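Local coordinates for amino acid ABC superfamily ATP binding cassette transporter, binding protein (Streptococcus pneumoniae, PDB 4H5G) that binds L-arginine in the cleft between its two lobes and probably delivers it to an amino acid ABC transporter in the membrane, at residues A[95-100]-A[197-202]; A[103-108]-A[190-195]. All blocks are in the same frame, centred on the assembly; numbering follows the deposited sequence. Where two conformers were deposited one is given.

Contact 1 of 2, residues A[95-100]-A[197-202]; sequences SIPYYE and GDANAV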
loop_
_atom_site.group_PDB
_atom_site.type_symbol
_atom_site.label_atom_id
_atom_site.label_comp_id
_atom_site.label_asym_id
_atom_site.label_seq_id
_atom_site.Cartn_x
_atom_site.Cartn_y
_atom_site.Cartn_z
ATOM N N SER A 95 -1.746 -12.426 7.069
ATOM C CA SER A 95 -2.966 -12.338 7.860
ATOM C C SER A 95 -4.120 -12.550 6.896
ATOM O O SER A 95 -3.934 -12.542 5.674
ATOM C CB SER A 95 -3.083 -10.942 8.477
ATOM O OG SER A 95 -3.417 -9.995 7.489
ATOM N N ILE A 96 -5.318 -12.739 7.444
ATOM C CA ILE A 96 -6.528 -12.625 6.634
ATOM C C ILE A 96 -6.532 -11.234 5.980
ATOM O O ILE A 96 -5.913 -10.301 6.486
ATOM C CB ILE A 96 -7.795 -12.840 7.489
ATOM C CG1 ILE A 96 -7.909 -11.763 8.571
ATOM C CG2 ILE A 96 -7.809 -14.271 8.062
ATOM C CD1 ILE A 96 -9.171 -11.890 9.449
ATOM N N PRO A 97 -7.227 -11.080 4.840
ATOM C CA PRO A 97 -7.238 -9.755 4.207
ATOM C C PRO A 97 -7.850 -8.712 5.147
ATOM O O PRO A 97 -8.802 -9.047 5.859
ATOM C CB PRO A 97 -8.199 -9.938 3.027
ATOM C CG PRO A 97 -8.247 -11.381 2.776
ATOM C CD PRO A 97 -7.947 -12.094 4.053
ATOM N N TYR A 98 -7.328 -7.490 5.152
ATOM C CA TYR A 98 -7.990 -6.411 5.883
ATOM C C TYR A 98 -8.731 -5.443 4.974
ATOM O O TYR A 98 -9.637 -4.732 5.414
ATOM C CB TYR A 98 -7.000 -5.661 6.792
ATOM C CG TYR A 98 -5.827 -5.003 6.108
ATOM C CD1 TYR A 98 -5.951 -3.743 5.538
ATOM C CD2 TYR A 98 -4.574 -5.624 6.067
ATOM C CE1 TYR A 98 -4.874 -3.112 4.932
ATOM C CE2 TYR A 98 -3.475 -4.992 5.457
ATOM C CZ TYR A 98 -3.642 -3.737 4.903
ATOM O OH TYR A 98 -2.562 -3.086 4.309
ATOM N N TYR A 99 -8.347 -5.405 3.696
ATOM C CA TYR A 99 -9.038 -4.562 2.716
ATOM C C TYR A 99 -8.760 -5.044 1.298
ATOM O O TYR A 99 -7.635 -5.416 0.970
ATOM C CB TYR A 99 -8.584 -3.100 2.839
ATOM C CG TYR A 99 -9.576 -2.108 2.259
ATOM C CD1 TYR A 99 -10.812 -1.908 2.857
ATOM C CD2 TYR A 99 -9.282 -1.374 1.120
ATOM C CE1 TYR A 99 -11.733 -1.007 2.340
ATOM C CE2 TYR A 99 -10.200 -0.473 0.595
ATOM C CZ TYR A 99 -11.421 -0.297 1.213
ATOM O OH TYR A 99 -12.338 0.606 0.706
ATOM N N GLU A 100 -9.789 -5.006 0.462
ATOM C CA GLU A 100 -9.659 -5.413 -0.930
ATOM C C GLU A 100 -10.099 -4.259 -1.821
ATOM O O GLU A 100 -11.154 -3.663 -1.614
ATOM C CB GLU A 100 -10.504 -6.656 -1.210
ATOM C CG GLU A 100 -10.521 -7.052 -2.675
ATOM C CD GLU A 100 -11.236 -8.366 -2.915
ATOM O OE1 GLU A 100 -11.552 -9.065 -1.933
ATOM O OE2 GLU A 100 -11.477 -8.695 -4.091
ATOM N N GLY A 197 -8.795 -12.664 -6.348
ATOM C CA GLY A 197 -8.229 -12.678 -5.014
ATOM C C GLY A 197 -7.258 -11.515 -4.902
ATOM O O GLY A 197 -7.433 -10.483 -5.556
ATOM N N ASP A 198 -6.225 -11.692 -4.085
ATOM C CA ASP A 198 -5.217 -10.661 -3.841
ATOM C C ASP A 198 -5.805 -9.360 -3.313
ATOM O O ASP A 198 -6.093 -8.412 -4.048
ATOM C CB ASP A 198 -4.313 -10.472 -5.058
ATOM C CG ASP A 198 -3.639 -11.764 -5.463
ATOM O OD1 ASP A 198 -4.177 -12.832 -5.109
ATOM O OD2 ASP A 198 -2.576 -11.725 -6.114
ATOM N N ALA A 199 -5.997 -9.378 -2.003
ATOM C CA ALA A 199 -6.442 -8.251 -1.219
ATOM C C ALA A 199 -5.229 -7.830 -0.410
ATOM O O ALA A 199 -4.236 -8.564 -0.369
ATOM C CB ALA A 199 -7.549 -8.708 -0.303
ATOM N N ASN A 200 -5.299 -6.674 0.241
ATOM C CA ASN A 200 -4.252 -6.256 1.169
ATOM C C ASN A 200 -4.238 -7.103 2.434
ATOM O O ASN A 200 -5.278 -7.366 3.014
ATOM C CB ASN A 200 -4.473 -4.795 1.560
ATOM C CG ASN A 200 -4.500 -3.893 0.361
ATOM O OD1 ASN A 200 -3.463 -3.666 -0.276
ATOM N ND2 ASN A 200 -5.687 -3.400 0.010
ATOM N N ALA A 201 -3.053 -7.522 2.872
ATOM C CA ALA A 201 -2.938 -8.250 4.134
ATOM C C ALA A 201 -1.642 -7.877 4.836
ATOM O O ALA A 201 -0.760 -7.275 4.242
ATOM C CB ALA A 201 -3.015 -9.749 3.886
ATOM N N VAL A 202 -1.538 -8.233 6.107
ATOM C CA VAL A 202 -0.326 -7.979 6.888
ATOM C C VAL A 202 0.607 -9.147 6.627
ATOM O O VAL A 202 0.181 -10.295 6.723
ATOM C CB VAL A 202 -0.676 -7.940 8.388
ATOM C CG1 VAL A 202 0.600 -7.865 9.239
ATOM C CG2 VAL A 202 -1.632 -6.761 8.703
HETATM O O HOH W 1 -0.153 -4.549 4.143
#
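Ser95 to Glu100 runs roughly antiparallel to Ala199 to Val202, and the pairing is irregular: Tyr99 and Asn200 form a single antiparallel hydrogen-bonded bridge, CA to CA 5.3 Å. Beside it, Tyr98 N donates to Asn200 O at 3.0 Å. Tyr99 O is gripped twice by Asn200. Asn200 N donates to Tyr99 O at 2.8 Å. Asn200 ND2 reaches Tyr99 O at 3.0 Å from above the carbonyl plane, with the N-H...O angle bent to 135°. That second bond helps fix the rotation of the Asn200 amide, whose ND2 also bonds Asn101 OD1. Asn200 CB sits over the face of the Tyr98 ring, 4.0 Å from its centroid, a CH-pi contact with ring and amide planes 28° apart. Tyr98 CG lies between its own N and carbonyl carbon (chi1 60°), which starts the ring back across the 197-202 backbone. There a water joins Tyr98 OH to Ala201 O. At the other end Ser95 bonds Val202 on both its carbonyl and its amide: Ser95 N donates to Val202 O, and Ser95 OG accepts a hydrogen bond from Val202 N at 2.9 Å and donates one to Ile96 O. The Ala199 methyl closes the opposite end, with Ala199 CB against Pro97 CB at 3.6 Å and against Glu100 CB. Tyr98 and Ser95 also pack on Ile219 of helix 209-225. The side chain of Asn200 comes within about 4 Å of the bound arginine. The arrangement belongs to the type II periplasmic-binding-protein fold, where connections between the two lobes run past the ligand cleft, and the paired loops place Asn200 at the edge of that cleft.

Contact 2 of 2, residues A[103-108]-A[190-195]; sequences ISFLVH and VSLKMK. Unlike the reference sequence in segment 103-108: His108 (reference Arg).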
loop_
_atom_site.group_PDB
_atom_site.type_symbol
_atom_site.label_atom_id
_atom_site.label_comp_id
_atom_site.label_asym_id
_atom_site.label_seq_id
_atom_site.Cartn_x
_atom_site.Cartn_y
_atom_site.Cartn_z
ATOM N N ILE A 103 -7.310 -1.762 -8.948
ATOM C CA ILE A 103 -6.081 -1.098 -9.347
ATOM C C ILE A 103 -6.404 -0.188 -10.535
ATOM O O ILE A 103 -7.143 -0.574 -11.440
ATOM C CB ILE A 103 -4.996 -2.132 -9.681
ATOM C CG1 ILE A 103 -4.849 -3.088 -8.489
ATOM C CG2 ILE A 103 -3.690 -1.438 -10.042
ATOM C CD1 ILE A 103 -3.865 -4.203 -8.661
ATOM N N SER A 104 -5.866 1.028 -10.498
ATOM C CA SER A 104 -6.255 2.080 -11.427
ATOM C C SER A 104 -5.071 2.828 -11.995
ATOM O O SER A 104 -3.945 2.702 -11.509
ATOM C CB SER A 104 -7.139 3.096 -10.701
ATOM O OG SER A 104 -8.246 2.476 -10.094
ATOM N N PHE A 105 -5.343 3.648 -13.008
ATOM C CA PHE A 105 -4.328 4.552 -13.532
ATOM C C PHE A 105 -4.698 5.974 -13.139
ATOM O O PHE A 105 -5.850 6.385 -13.287
ATOM C CB PHE A 105 -4.270 4.472 -15.063
ATOM C CG PHE A 105 -3.707 3.185 -15.587
ATOM C CD1 PHE A 105 -2.344 3.021 -15.717
ATOM C CD2 PHE A 105 -4.536 2.149 -15.975
ATOM C CE1 PHE A 105 -1.822 1.839 -16.212
ATOM C CE2 PHE A 105 -4.015 0.961 -16.464
ATOM C CZ PHE A 105 -2.659 0.812 -16.584
ATOM N N LEU A 106 -3.724 6.715 -12.630
ATOM C CA LEU A 106 -3.879 8.146 -12.399
ATOM C C LEU A 106 -3.368 8.861 -13.646
ATOM O O LEU A 106 -2.272 8.561 -14.134
ATOM C CB LEU A 106 -3.052 8.563 -11.173
ATOM C CG LEU A 106 -3.186 10.022 -10.727
ATOM C CD1 LEU A 106 -4.571 10.298 -10.128
ATOM C CD2 LEU A 106 -2.078 10.375 -9.705
ATOM N N VAL A 107 -4.173 9.788 -14.176
ATOM C CA VAL A 107 -3.825 10.546 -15.378
ATOM C C VAL A 107 -4.169 12.027 -15.192
ATOM O O VAL A 107 -4.750 12.421 -14.184
ATOM C CB VAL A 107 -4.588 10.022 -16.630
ATOM C CG1 VAL A 107 -4.179 8.584 -16.975
ATOM C CG2 VAL A 107 -6.126 10.134 -16.429
ATOM N N HIS A 108 -3.808 12.839 -16.174
ATOM C CA HIS A 108 -4.259 14.227 -16.204
ATOM C C HIS A 108 -5.752 14.252 -16.492
ATOM O O HIS A 108 -6.248 13.454 -17.298
ATOM C CB HIS A 108 -3.509 15.016 -17.276
ATOM C CG HIS A 108 -2.088 15.313 -16.920
ATOM N ND1 HIS A 108 -1.724 16.401 -16.154
ATOM C CD2 HIS A 108 -0.940 14.661 -17.218
ATOM C CE1 HIS A 108 -0.411 16.407 -16.003
ATOM N NE2 HIS A 108 0.090 15.359 -16.635
ATOM N N VAL A 190 -10.167 3.333 -17.706
ATOM C CA VAL A 190 -9.699 2.049 -18.217
ATOM C C VAL A 190 -8.932 1.364 -17.101
ATOM O O VAL A 190 -8.241 2.030 -16.345
ATOM C CB VAL A 190 -8.766 2.262 -19.439
ATOM C CG1 VAL A 190 -7.628 3.232 -19.106
ATOM C CG2 VAL A 190 -8.224 0.951 -19.938
ATOM N N SER A 191 -9.065 0.048 -16.975
ATOM C CA SER A 191 -8.260 -0.674 -15.991
ATOM C C SER A 191 -7.782 -2.019 -16.527
ATOM O O SER A 191 -8.401 -2.605 -17.415
ATOM C CB SER A 191 -9.018 -0.844 -14.672
ATOM O OG SER A 191 -10.194 -1.594 -14.851
ATOM N N LEU A 192 -6.664 -2.493 -15.994
ATOM C CA LEU A 192 -6.109 -3.775 -16.410
ATOM C C LEU A 192 -6.918 -4.927 -15.831
ATOM O O LEU A 192 -7.669 -4.745 -14.880
ATOM C CB LEU A 192 -4.638 -3.886 -15.991
ATOM C CG LEU A 192 -3.722 -2.997 -16.832
ATOM C CD1 LEU A 192 -2.263 -3.252 -16.532
ATOM C CD2 LEU A 192 -3.982 -3.248 -18.302
ATOM N N LYS A 193 -6.764 -6.112 -16.415
ATOM C CA LYS A 193 -7.388 -7.315 -15.873
ATOM C C LYS A 193 -6.684 -7.666 -14.568
ATOM O O LYS A 193 -5.460 -7.778 -14.546
ATOM C CB LYS A 193 -7.247 -8.460 -16.876
ATOM C CG LYS A 193 -7.708 -9.807 -16.350
ATOM C CD LYS A 193 -7.432 -10.928 -17.343
ATOM C CE LYS A 193 -8.517 -11.022 -18.399
ATOM N NZ LYS A 193 -8.446 -12.328 -19.115
ATOM N N MET A 194 -7.426 -7.830 -13.476
ATOM C CA MET A 194 -6.758 -8.052 -12.186
ATOM C C MET A 194 -6.822 -9.467 -11.581
ATOM O O MET A 194 -7.841 -10.161 -11.665
ATOM C CB MET A 194 -7.143 -6.984 -11.154
ATOM C CG MET A 194 -8.596 -6.968 -10.725
ATOM S SD MET A 194 -8.788 -5.867 -9.305
ATOM C CE MET A 194 -7.288 -6.242 -8.402
ATOM N N LYS A 195 -5.697 -9.859 -10.976
ATOM C CA LYS A 195 -5.510 -11.163 -10.338
ATOM C C LYS A 195 -6.609 -11.409 -9.312
ATOM O O LYS A 195 -6.637 -10.777 -8.251
ATOM C CB LYS A 195 -4.126 -11.220 -9.661
ATOM C CG LYS A 195 -3.389 -12.568 -9.761
ATOM C CD LYS A 195 -1.975 -12.497 -9.158
ATOM C CE LYS A 195 -1.210 -13.822 -9.322
ATOM N NZ LYS A 195 0.063 -13.871 -8.527
HETATM O O HOH W 2 -5.751 -1.228 -13.715
HETATM O O HOH W 3 -8.109 3.398 -14.069
#
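Ile103 meets Met194 through the thioether methyl: Met194 CE lies 4.0 Å from Ile103 CG1 and equally near Ile103 CD1, the two side chains crossing obliquely. Ile103 was modelled in two conformers and Met194 is poorly ordered, so this touch is tentative. Ile103 O lies 3.7 Å from Ser191 CB and is bridged to Leu192 N by a water that donates to Ile103 O at 2.7 Å. Two residues on, a second water accepts from Phe105 N and donates to Val190 O at 2.7 Å. That same Val190 O also lies in the plane of the Phe105 ring, at its edge beside CD2. The side chain of Phe105 leaves the backbone toward 190-195, with CG anti to the carbonyl carbon (chi1 -70°). Phe105 CZ meets Leu192 CG at 4.0 Å, the side chains crossing at about a right angle. His169 stacks on the ring, and Leu121 of helix 118-122 also packs against Phe105. No direct hydrogen bond joins the segments; after Phe105 pairs with Ala188, the departing chain is held to the strand by bridging water and apolar packing, a join that does not extend the sheet.

Both contacts use the loop between strands 185-187 and 203-205; contact 1 sets it against the loop after strand 92-94, contact 2 against strand 103-108. Their segments follow one another closely in sequence, with centres 19 Å apart. Contact 1 is partly buried beside the arginine cleft, against helix 209-225; contact 2 is buried in the other lobe, where strand 103-108 belongs to the five-stranded mixed sheet. The chemistry follows the place. In 95-100 with 197-202, direct hydrogen bonds from backbone and side chains do most of the holding, whereas 103-108 with 190-195 relies on waters and apolar side chains. Together they follow the two connections that pass from lobe to lobe.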